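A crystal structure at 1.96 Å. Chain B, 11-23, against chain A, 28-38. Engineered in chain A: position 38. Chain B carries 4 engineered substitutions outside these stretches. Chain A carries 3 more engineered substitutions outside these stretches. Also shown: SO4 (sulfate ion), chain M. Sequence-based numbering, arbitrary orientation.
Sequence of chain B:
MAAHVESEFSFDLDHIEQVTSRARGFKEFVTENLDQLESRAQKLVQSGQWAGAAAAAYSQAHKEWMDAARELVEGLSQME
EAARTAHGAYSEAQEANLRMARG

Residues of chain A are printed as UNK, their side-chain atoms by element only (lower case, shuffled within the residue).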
# COMPACT_ATOMS: atom_id res chain seq x y z
N PHE B 11 -21.53 14.09 -13.20
CA PHE B 11 -21.50 13.08 -12.16
C PHE B 11 -20.26 12.19 -12.32
O PHE B 11 -19.60 11.85 -11.34
CB PHE B 11 -22.77 12.25 -12.25
CG PHE B 11 -22.84 11.13 -11.24
CD1 PHE B 11 -22.25 9.92 -11.50
CD2 PHE B 11 -23.49 11.30 -10.03
CE1 PHE B 11 -22.30 8.88 -10.57
CE2 PHE B 11 -23.55 10.27 -9.10
CZ PHE B 11 -22.96 9.07 -9.37
N ASP B 12 -19.95 11.82 -13.56
CA ASP B 12 -18.84 10.90 -13.83
C ASP B 12 -17.52 11.47 -13.37
O ASP B 12 -16.72 10.77 -12.79
CB ASP B 12 -18.77 10.53 -15.30
CG ASP B 12 -19.93 9.69 -15.72
OD1 ASP B 12 -20.44 8.96 -14.85
OD2 ASP B 12 -20.36 9.78 -16.88
N LEU B 13 -17.32 12.77 -13.55
CA LEU B 13 -16.07 13.38 -13.08
C LEU B 13 -16.03 13.42 -11.56
O LEU B 13 -14.99 13.21 -10.98
CB LEU B 13 -15.90 14.78 -13.66
CG LEU B 13 -15.82 14.79 -15.18
CD1 LEU B 13 -15.83 16.22 -15.74
CD2 LEU B 13 -14.61 14.11 -15.59
N ASP B 14 -17.16 13.70 -10.91
CA ASP B 14 -17.21 13.62 -9.45
C ASP B 14 -16.95 12.19 -8.94
O ASP B 14 -16.28 11.99 -7.93
CB ASP B 14 -18.51 14.18 -8.90
CG ASP B 14 -18.50 15.69 -8.82
OD1 ASP B 14 -17.39 16.26 -8.81
OD2 ASP B 14 -19.59 16.32 -8.81
N HIS B 15 -17.43 11.19 -9.67
CA HIS B 15 -17.20 9.80 -9.32
C HIS B 15 -15.69 9.47 -9.40
O HIS B 15 -15.11 8.90 -8.47
CB HIS B 15 -18.00 8.90 -10.24
CG HIS B 15 -18.04 7.49 -9.76
ND1 HIS B 15 -18.44 6.45 -10.56
CD2 HIS B 15 -17.69 6.95 -8.58
CE1 HIS B 15 -18.37 5.32 -9.88
NE2 HIS B 15 -17.90 5.59 -8.68
N ILE B 16 -15.04 9.90 -10.47
CA ILE B 16 -13.59 9.71 -10.62
C ILE B 16 -12.84 10.33 -9.46
O ILE B 16 -11.95 9.73 -8.88
CB ILE B 16 -13.09 10.34 -11.95
CG1 ILE B 16 -13.70 9.59 -13.12
CG2 ILE B 16 -11.55 10.33 -12.02
CD1 ILE B 16 -13.63 10.26 -14.42
N GLU B 17 -13.20 11.57 -9.15
CA GLU B 17 -12.57 12.28 -8.06
C GLU B 17 -12.76 11.58 -6.70
O GLU B 17 -11.81 11.50 -5.92
CB GLU B 17 -13.03 13.74 -7.98
CG GLU B 17 -12.40 14.50 -6.82
CD GLU B 17 -10.85 14.50 -6.88
OE1 GLU B 17 -10.29 14.38 -8.00
OE2 GLU B 17 -10.21 14.60 -5.81
N GLN B 18 -13.95 11.05 -6.44
CA GLN B 18 -14.21 10.28 -5.22
C GLN B 18 -13.37 8.98 -5.12
O GLN B 18 -12.86 8.67 -4.06
CB GLN B 18 -15.73 10.00 -5.05
CG GLN B 18 -16.12 9.07 -3.92
CD GLN B 18 -15.59 9.47 -2.54
OE1 GLN B 18 -15.40 8.60 -1.66
NE2 GLN B 18 -15.40 10.77 -2.32
N VAL B 19 -13.25 8.24 -6.21
CA VAL B 19 -12.46 7.02 -6.22
C VAL B 19 -11.00 7.38 -5.99
O VAL B 19 -10.28 6.70 -5.26
CB VAL B 19 -12.63 6.25 -7.56
CG1 VAL B 19 -11.67 5.07 -7.63
CG2 VAL B 19 -14.07 5.84 -7.74
N THR B 20 -10.57 8.48 -6.58
CA THR B 20 -9.17 8.88 -6.49
C THR B 20 -8.90 9.28 -5.07
O THR B 20 -7.83 9.00 -4.53
CB THR B 20 -8.86 10.07 -7.45
OG1 THR B 20 -9.34 9.74 -8.76
CG2 THR B 20 -7.36 10.37 -7.47
N SER B 21 -9.89 9.93 -4.47
CA SER B 21 -9.79 10.36 -3.09
C SER B 21 -9.69 9.12 -2.14
O SER B 21 -8.92 9.13 -1.17
CB SER B 21 -10.97 11.28 -2.75
OG SER B 21 -11.00 11.61 -1.38
N ARG B 22 -10.40 8.03 -2.47
CA ARG B 22 -10.30 6.80 -1.68
C ARG B 22 -8.92 6.14 -1.83
O ARG B 22 -8.34 5.61 -0.86
CB ARG B 22 -11.40 5.82 -2.07
CG ARG B 22 -12.77 6.28 -1.69
CD ARG B 22 -13.84 5.26 -2.12
NE ARG B 22 -15.11 5.74 -1.65
CZ ARG B 22 -16.17 5.00 -1.33
NH1 ARG B 22 -16.17 3.69 -1.43
NH2 ARG B 22 -17.26 5.62 -0.92
N ALA B 23 -8.36 6.23 -3.03
CA ALA B 23 -7.02 5.71 -3.31
C ALA B 23 -5.95 6.52 -2.56
O ALA B 23 -4.94 5.99 -2.15
CB ALA B 23 -6.73 5.75 -4.82
N UNK A 28 -12.38 -2.78 -7.40
CA UNK A 28 -13.74 -2.76 -7.89
C UNK A 28 -14.20 -1.34 -8.24
O UNK A 28 -14.83 -1.10 -9.28
c UNK A 28 -14.73 -5.80 -3.54
c UNK A 28 -14.66 -3.41 -6.87
c UNK A 28 -15.48 -5.59 -5.89
n UNK A 28 -14.77 -5.37 -2.29
n UNK A 28 -13.95 -6.84 -3.84
c UNK A 28 -14.42 -4.92 -6.75
n UNK A 28 -15.44 -5.19 -4.49
N UNK A 29 -13.88 -0.39 -7.39
CA UNK A 29 -14.28 1.00 -7.63
C UNK A 29 -13.64 1.53 -8.90
O UNK A 29 -14.31 2.16 -9.75
c UNK A 29 -13.83 1.89 -6.49
o UNK A 29 -15.67 1.04 -5.21
c UNK A 29 -14.60 1.68 -5.21
o UNK A 29 -14.12 2.19 -4.18
N UNK A 30 -12.34 1.31 -9.04
CA UNK A 30 -11.60 1.79 -10.19
C UNK A 30 -12.14 1.20 -11.45
O UNK A 30 -12.40 1.93 -12.39
c UNK A 30 -10.11 1.52 -10.10
c UNK A 30 -9.48 2.36 -8.99
c UNK A 30 -9.45 1.84 -11.45
N UNK A 31 -12.27 -0.13 -11.50
CA UNK A 31 -12.82 -0.77 -12.69
C UNK A 31 -14.21 -0.22 -13.04
O UNK A 31 -14.54 -0.14 -14.21
c UNK A 31 -12.91 -2.29 -12.53
c UNK A 31 -10.46 -2.46 -13.23
c UNK A 31 -11.57 -2.98 -12.30
n UNK A 31 -9.28 -2.25 -12.66
o UNK A 31 -10.67 -2.26 -14.44
N UNK A 32 -15.02 0.15 -12.05
CA UNK A 32 -16.38 0.62 -12.39
C UNK A 32 -16.32 1.94 -13.17
O UNK A 32 -17.29 2.30 -13.85
c UNK A 32 -17.25 0.78 -11.14
o UNK A 32 -16.88 1.96 -10.43
N UNK A 33 -15.21 2.68 -13.05
CA UNK A 33 -15.16 3.98 -13.76
C UNK A 33 -15.08 3.84 -15.28
O UNK A 33 -15.47 4.75 -16.00
c UNK A 33 -13.96 5.20 -11.84
c UNK A 33 -12.59 5.81 -11.61
c UNK A 33 -13.97 4.80 -13.30
c UNK A 33 -15.11 6.18 -11.50
N UNK A 34 -14.59 2.70 -15.76
CA UNK A 34 -14.23 2.57 -17.16
C UNK A 34 -15.39 2.25 -18.06
O UNK A 34 -15.29 2.37 -19.28
c UNK A 34 -11.86 1.96 -16.60
c UNK A 34 -13.09 1.56 -17.33
c UNK A 34 -10.29 3.64 -15.96
c UNK A 34 -9.59 2.72 -15.21
c UNK A 34 -11.14 1.05 -15.84
c UNK A 34 -10.01 1.45 -15.15
c UNK A 34 -11.43 3.27 -16.63
N UNK A 35 -16.52 1.89 -17.45
CA UNK A 35 -17.77 1.77 -18.16
C UNK A 35 -18.18 3.07 -18.82
O UNK A 35 -18.76 3.05 -19.92
N UNK A 36 -17.87 4.20 -18.21
CA UNK A 36 -18.20 5.49 -18.83
C UNK A 36 -16.98 6.31 -19.22
O UNK A 36 -17.01 7.05 -20.22
c UNK A 36 -18.33 6.73 -16.67
c UNK A 36 -19.07 6.39 -17.95
c UNK A 36 -20.45 5.75 -17.68
N UNK A 37 -15.91 6.21 -18.46
CA UNK A 37 -14.75 7.06 -18.71
C UNK A 37 -13.85 6.43 -19.75
O UNK A 37 -13.32 5.34 -19.53
c UNK A 37 -10.34 7.96 -14.70
c UNK A 37 -14.03 7.30 -17.41
c UNK A 37 -11.48 7.60 -15.41
c UNK A 37 -12.73 9.32 -18.37
c UNK A 37 -11.03 9.46 -16.92
c UNK A 37 -12.92 8.29 -17.46
c UNK A 37 -9.90 9.82 -16.22
n UNK A 37 -11.61 10.03 -18.04
c UNK A 37 -9.56 9.07 -15.10
c UNK A 37 -11.83 8.35 -16.54
N UNK A 38 -13.74 7.12 -20.89
CA UNK A 38 -12.94 6.68 -22.04
C UNK A 38 -11.86 7.73 -22.42
O UNK A 38 -11.95 8.89 -22.04
n UNK A 38 -15.85 2.02 -22.17
c UNK A 38 -13.83 6.46 -23.27
c UNK A 38 -15.13 5.71 -23.00
c UNK A 38 -16.16 3.49 -22.30
c UNK A 38 -14.87 4.30 -22.47
S SO4 M . -19.40 2.62 -0.36
O1 SO4 M . -18.21 1.79 -0.25
O2 SO4 M . -20.46 2.06 0.47
O3 SO4 M . -19.08 3.95 0.13
O4 SO4 M . -19.89 2.74 -1.75
O HOH W 1 -13.59 1.59 -1.89

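Position 28 of chain A carries three carbons, a nitrogen, and then a carbon bearing two more nitrogens. This is a guanidinium, so the residue is Arg A28; its side chain is out of reach of the facing stretch of chain B. Position 29 has two carbons, the second carrying two oxygens; the first carbon packs on Val B19 and one oxygen faces the Arg B22 guanidinium. This short carboxylate is Asp A29. Its CB lies 4.0 Å from Val B19 CG1, and Asp A29 OD2 is 3.7 Å from Arg B22 NH1, a long salt bridge. A water helps to span the gap, donating to Asp A29 OD2 at 2.4 Å and accepting a weak hydrogen bond from Arg B22 NH1 at 3.4 Å.

At position 30 one carbon carries two others, a branch at the first side-chain atom with no polar element, and one of the tips touches Val B19, which gives Val A30. Its CA-to-CB bond points sideways, yet Val A30 CG2 reaches Val B19 CG1 at 3.7 Å. Position 31 holds three carbons, the third bearing one oxygen and one nitrogen. An amide at the end of this chain makes it Gln A31, out of reach of the facing stretch. Position 32 has one carbon and one oxygen, the oxygen close to the His B15 ring, hence Ser A32. Its OG donates to the backbone O of Asp A29 at 2.7 Å; Ser A32 OG also lies 3.7 Å from His B15 CE1, a contact without a hydrogen bond.

Position 33 shows four carbons forked at the second, with one terminal carbon over a face of the His B15 imidazole and near Ile B16 and Val B19, the pattern of Leu A33. The tip over the ring, Leu A33 CD2, is 3.6 Å from the His B15 ring centroid and 15° off its normal, a CH-pi contact. Leu A33 CD2 is also 4.0 Å from Ile B16 CG1 and 3.9 Å from Val B19 CG2. Position 34, one carbon and a ring of six carbons, is Phe A34, which makes no contact with the facing stretch. Position 35 has no side-chain atoms and is Gly A35.

Position 36, again one carbon carrying two, touches the Asp B12 carboxylate and is Val A36; Val A36 CG2 approaches Asp B12 CG to 3.5 Å. Position 37 has one carbon followed by fused five- and six-membered rings holding eight carbons and one nitrogen, with Ile B16 CD1 over one face, and only Trp A37 provides such a ring system. Ile B16 CD1 is 3.6 Å from the centroid of the Trp A37 six-membered ring. Position 38, four carbons in a row ending in nitrogen, is the engineered Lys A38, whose NZ donates to Phe A34 O at 3.0 Å.

The contact is mainly apolar packing between nearly antiparallel helices (156°), extended by the turn that follows in chain A. Ile B16 and Val B19, about one helical turn apart, both meet Leu A33, while Trp A37 and Val A30 lengthen the apolar patch. No direct hydrogen bond crosses between the stretches. The cross-stretch salt bridge lies at the Arg B22 end, where Arg B22 NE bonds Gln B18 OE1 at 2.9 Å and the guanidinium also binds a sulfate, Arg B22 NH1 to sulfate O1 at 3.0 Å and Arg B22 NH2 to sulfate O3 at 2.7 Å.

Chain A (28-38) RDVQSLFGVWK
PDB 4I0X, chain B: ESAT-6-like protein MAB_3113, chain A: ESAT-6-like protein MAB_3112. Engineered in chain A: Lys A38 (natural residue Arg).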